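Local structure of secreted protein (5LXZ) at residues E363-G369 and K382-L388; I368-G372 and T405-A410. The protein is a copper-radical protein of the galactose-oxidase-like AA5 family and probably oxidises small alcohols or aldehydes with dioxygen. The protein carries 1 engineered substitution. All coordinates share one frame; numbering follows the deposited sequence.

Contact 1 of 2, residues E363-G369 and K382-L388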
# COMPACT_ATOMS: atom_id res chain seq x y z
N GLU A 363 18.68 8.23 -2.70
CA GLU A 363 17.65 8.05 -3.75
C GLU A 363 17.75 6.69 -4.40
O GLU A 363 17.53 6.56 -5.61
CB GLU A 363 17.68 9.18 -4.79
CG GLU A 363 17.63 10.56 -4.17
CD GLU A 363 17.18 11.63 -5.15
OE1 GLU A 363 15.94 11.71 -5.47
OE2 GLU A 363 18.08 12.43 -5.58
N LYS A 364 18.03 5.67 -3.58
CA LYS A 364 18.01 4.30 -4.04
C LYS A 364 16.74 3.61 -3.57
O LYS A 364 16.44 3.60 -2.38
CB LYS A 364 19.23 3.54 -3.55
CG LYS A 364 20.53 4.00 -4.17
CD LYS A 364 21.69 3.12 -3.72
CE LYS A 364 23.02 3.63 -4.21
NZ LYS A 364 24.05 2.57 -4.01
N TYR A 365 16.00 3.06 -4.53
CA TYR A 365 14.69 2.44 -4.26
C TYR A 365 14.79 0.97 -4.52
O TYR A 365 15.38 0.59 -5.53
CB TYR A 365 13.62 3.05 -5.16
CG TYR A 365 13.27 4.45 -4.84
CD1 TYR A 365 14.02 5.51 -5.31
CD2 TYR A 365 12.20 4.73 -4.02
CE1 TYR A 365 13.68 6.81 -5.00
CE2 TYR A 365 11.89 6.03 -3.68
CZ TYR A 365 12.61 7.05 -4.17
OH TYR A 365 12.29 8.37 -3.86
N MET A 366 14.22 0.16 -3.65
CA MET A 366 14.22 -1.29 -3.81
C MET A 366 12.80 -1.80 -3.90
O MET A 366 11.95 -1.45 -3.09
CB MET A 366 14.94 -1.94 -2.66
CG MET A 366 14.93 -3.46 -2.76
SD MET A 366 15.53 -4.30 -1.27
CE MET A 366 17.19 -4.20 -1.73
N VAL A 367 12.53 -2.60 -4.93
CA VAL A 367 11.29 -3.31 -5.15
C VAL A 367 11.52 -4.80 -4.83
O VAL A 367 12.54 -5.35 -5.25
CB VAL A 367 10.80 -3.11 -6.58
CG1 VAL A 367 9.62 -3.98 -6.85
CG2 VAL A 367 10.46 -1.65 -6.87
N ILE A 368 10.65 -5.35 -4.02
CA ILE A 368 10.87 -6.63 -3.40
C ILE A 368 9.71 -7.56 -3.71
O ILE A 368 8.57 -7.27 -3.39
CB ILE A 368 10.96 -6.49 -1.85
CG1 ILE A 368 11.95 -5.44 -1.45
CG2 ILE A 368 11.28 -7.82 -1.19
CD1 ILE A 368 11.83 -4.95 -0.03
N GLY A 369 10.01 -8.72 -4.29
CA GLY A 369 9.03 -9.75 -4.50
C GLY A 369 7.94 -9.32 -5.49
O GLY A 369 8.23 -8.56 -6.41
N LYS A 382 12.99 -11.86 -6.51
CA LYS A 382 13.98 -10.84 -6.73
C LYS A 382 13.77 -9.57 -5.93
O LYS A 382 12.61 -9.18 -5.62
CB LYS A 382 14.11 -10.50 -8.21
CG LYS A 382 14.69 -11.71 -8.95
CD LYS A 382 14.96 -11.45 -10.41
CE LYS A 382 15.85 -12.59 -10.96
NZ LYS A 382 16.47 -12.15 -12.22
N THR A 383 14.89 -8.93 -5.66
CA THR A 383 14.92 -7.52 -5.36
C THR A 383 15.48 -6.77 -6.53
O THR A 383 16.36 -7.27 -7.25
CB THR A 383 15.68 -7.14 -4.08
OG1 THR A 383 17.05 -7.44 -4.21
CG2 THR A 383 15.10 -7.87 -2.91
N ARG A 384 14.98 -5.57 -6.75
CA ARG A 384 15.43 -4.74 -7.88
C ARG A 384 15.69 -3.36 -7.32
O ARG A 384 14.81 -2.82 -6.67
CB ARG A 384 14.43 -4.72 -9.01
CG ARG A 384 13.94 -6.10 -9.47
CD ARG A 384 12.88 -6.72 -8.56
NE ARG A 384 11.74 -7.24 -9.30
CZ ARG A 384 10.62 -7.63 -8.70
NH1 ARG A 384 10.56 -7.68 -7.38
NH2 ARG A 384 9.55 -7.95 -9.42
N ILE A 385 16.84 -2.77 -7.61
CA ILE A 385 17.25 -1.53 -7.00
C ILE A 385 17.51 -0.51 -8.08
O ILE A 385 18.24 -0.81 -9.03
CB ILE A 385 18.52 -1.72 -6.18
CG1 ILE A 385 18.28 -2.76 -5.08
CG2 ILE A 385 18.94 -0.40 -5.60
CD1 ILE A 385 19.52 -3.18 -4.31
N ALA A 386 16.89 0.67 -7.96
CA ALA A 386 17.11 1.77 -8.88
C ALA A 386 17.75 2.91 -8.13
O ALA A 386 17.26 3.31 -7.09
CB ALA A 386 15.85 2.24 -9.53
N ASP A 387 18.83 3.45 -8.67
CA ASP A 387 19.53 4.62 -8.14
C ASP A 387 19.12 5.86 -8.92
O ASP A 387 19.57 6.06 -10.08
CB ASP A 387 21.04 4.42 -8.23
CG ASP A 387 21.82 5.59 -7.63
OD1 ASP A 387 21.29 6.67 -7.45
OD2 ASP A 387 23.02 5.32 -7.34
N LEU A 388 18.28 6.69 -8.35
CA LEU A 388 17.75 7.81 -9.09
C LEU A 388 18.66 9.02 -9.14
O LEU A 388 18.28 10.04 -9.73
CB LEU A 388 16.40 8.18 -8.56
CG LEU A 388 15.34 7.12 -8.57
CD1 LEU A 388 13.99 7.73 -8.38
CD2 LEU A 388 15.38 6.22 -9.79
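The two inner strands of a four-stranded antiparallel blade of the galactose-oxidase-like beta-propeller meet here, with Tyr365 facing Ala386 and Val367 facing Arg384 in hydrogen-bonded pairs. Their axes run at 161° and approach to 4.6 Å. Tyr365 N to Ala386 O and Val367 N to Arg384 O each span 2.9 Å and have a return bond; bonds from Leu388 N to Glu363 O and from Gly369 N to Lys382 O continue the pairing at the two ends.

On one face Met366 lies across Ile385 and Thr383. Its CG is anti to the backbone N (chi1 178°), and a bend at chi3 (-85°) swings Met366 CE to 3.6 Å from Ile385 CD1. The extended Lys364 passes Asp387, but Lys364 NZ stays 4.4 Å from Asp387 OD2, too far for a salt bridge; the other carboxylate oxygen, OD1, accepts a hydrogen bond from Lys389 N.

On the other face Leu388 crosses Tyr365 at about a right angle, Leu388 CD1 lying 3.5 Å from Tyr365 CE1. Arg384 is bent at chi2 and chi3, which brings one guanidinium face against Val367 CG1, offset toward the rim, and Arg384 NH1 to a lone pair of Gly369 O at 2.7 Å, nearly in the guanidinium plane.

Strands 353-356 and 395-397 complete the blade. Tyr441 of strand 438-442 packs on Met366 and Ile385, while Phe302 and Phe310 meet the Tyr365 ring on the other side of the sheet.

Contact 2 of 2, residues I368-G372 and T405-A410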
# COMPACT_ATOMS: atom_id res chain seq x y z
N ILE A 368 10.65 -5.35 -4.02
CA ILE A 368 10.87 -6.63 -3.40
C ILE A 368 9.71 -7.56 -3.71
O ILE A 368 8.57 -7.27 -3.39
CB ILE A 368 10.96 -6.49 -1.85
CG1 ILE A 368 11.95 -5.44 -1.45
CG2 ILE A 368 11.28 -7.82 -1.19
CD1 ILE A 368 11.83 -4.95 -0.03
N GLY A 369 10.01 -8.72 -4.29
CA GLY A 369 9.03 -9.75 -4.50
C GLY A 369 7.94 -9.32 -5.49
O GLY A 369 8.23 -8.56 -6.41
N GLY A 370 6.72 -9.79 -5.24
CA GLY A 370 5.62 -9.57 -6.13
C GLY A 370 5.12 -10.82 -6.79
O GLY A 370 5.70 -11.89 -6.66
N GLY A 371 3.99 -10.68 -7.45
CA GLY A 371 3.40 -11.76 -8.19
C GLY A 371 2.78 -11.34 -9.48
O GLY A 371 2.69 -10.16 -9.82
N GLY A 372 2.38 -12.33 -10.27
CA GLY A 372 1.78 -12.04 -11.55
C GLY A 372 0.44 -11.37 -11.41
O GLY A 372 -0.18 -11.37 -10.34
N THR A 405 7.92 -14.56 -3.65
CA THR A 405 7.24 -13.98 -2.48
C THR A 405 6.32 -12.84 -2.86
O THR A 405 6.85 -11.76 -3.18
CB THR A 405 8.28 -13.45 -1.48
OG1 THR A 405 9.22 -14.50 -1.14
CG2 THR A 405 7.64 -12.99 -0.19
N ARG A 406 5.00 -13.05 -2.81
CA ARG A 406 4.03 -11.96 -2.79
C ARG A 406 3.93 -11.36 -1.39
O ARG A 406 4.08 -12.05 -0.39
CB ARG A 406 2.63 -12.45 -3.15
CG ARG A 406 2.40 -12.89 -4.57
CD ARG A 406 1.00 -13.37 -4.69
NE ARG A 406 0.60 -13.64 -6.06
CZ ARG A 406 0.11 -12.74 -6.92
NH1 ARG A 406 0.08 -11.43 -6.62
NH2 ARG A 406 -0.33 -13.12 -8.10
N TYR A 407 3.58 -10.07 -1.32
CA TYR A 407 3.22 -9.44 -0.05
C TYR A 407 4.35 -9.32 1.00
O TYR A 407 4.03 -9.27 2.17
CB TYR A 407 2.00 -10.07 0.65
CG TYR A 407 0.93 -10.59 -0.25
CD1 TYR A 407 0.01 -9.74 -0.88
CD2 TYR A 407 0.77 -11.94 -0.41
CE1 TYR A 407 -1.00 -10.24 -1.69
CE2 TYR A 407 -0.24 -12.42 -1.23
CZ TYR A 407 -1.14 -11.57 -1.82
OH TYR A 407 -2.16 -12.10 -2.63
N PRO A 408 5.63 -9.30 0.62
CA PRO A 408 6.62 -9.20 1.71
C PRO A 408 6.45 -7.91 2.47
O PRO A 408 6.18 -6.84 1.86
CB PRO A 408 7.97 -9.19 0.97
CG PRO A 408 7.62 -8.60 -0.36
CD PRO A 408 6.23 -9.11 -0.70
N GLN A 409 6.54 -8.01 3.80
CA GLN A 409 6.63 -6.81 4.64
C GLN A 409 8.04 -6.27 4.57
O GLN A 409 9.00 -7.03 4.45
CB GLN A 409 6.25 -7.14 6.08
CG GLN A 409 4.80 -7.55 6.29
CD GLN A 409 4.55 -9.06 6.23
OE1 GLN A 409 4.99 -9.79 7.13
NE2 GLN A 409 3.86 -9.53 5.21
N ALA A 410 8.22 -4.94 4.63
CA ALA A 410 9.50 -4.32 4.53
C ALA A 410 9.55 -3.03 5.30
O ALA A 410 8.78 -2.11 4.99
CB ALA A 410 9.93 -4.13 3.10
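Arg406 lays its guanidinium against the glycine-rich loop after strand 364-368, the second strand of one propeller blade; its own segment, in a Kelch motif, leads into strand 409-412, the first of the next blade. Gly371 CA sits 3.6 Å above the centre of one face of the Arg406 guanidinium, and Arg406 NH2 bonds to Gly372 O at 2.8 Å, with the oxygen tilted 25° out of the plane. The side chain runs extended from CG to NE, and the turn at chi4 (-86°) sets the planar group broadside to Gly371.

Beside it, Gly370 N donates to Thr405 O at 2.9 Å. The same oxygen receives a CA-H contact, Gly369 CA to Thr405 O 3.2 Å. Two of the glycines have no room for a side chain: a beta carbon on Gly369 would collide with Thr405 O, and one on Gly371 with Arg406 CZ. Farther along, Ile368 CG2 slides past Pro408 CG at 3.8 Å, and Ile368 CD1 reaches Ala410 CB at the same separation.

The next shell fixes these groups. Arg406 NH1 bonds to Thr351 OG1 and NH2 also to Ser376 O, while Arg406 CB lies over the rim of one face of the Tyr407 ring, whose OH is held by Arg428 N. Asn353 ND2 bonds to Pro408 O, joining strand 353-356 to the same turn.

Putting an alanine in place of Arg406 would probably open a gap beside Gly371 and leave Gly372 O, Ser376 O and Thr351 OG1 without this donor. The buried guanidinium gives its N-H groups to neutral oxygens, two carbonyls and a hydroxyl, whose partial negative charges probably stabilise its positive charge, while bonds at both NH1 and NH2 limit its rotation.

Overall arrangement
Contacts 1 and 2 share Ile368 and Gly369, and their centres lie about 13 Å apart. Contact 1 is formed within one propeller blade, whereas contact 2 joins the chain leaving that blade's second strand to the entrance of the next, strands 409-412 to 447-450. Gly369 belongs to both: its N and O face the 382-388 segment, its CA the 405-410 segment. In each contact an arginine, Arg384 or Arg406, reaches a backbone carbonyl of the glycine run. Contact 2 lies nearer the centre of the chain, its centre about 12 Å from it against about 16 Å, and the Arg406 side chain is about 12 Å from a bound copper ion.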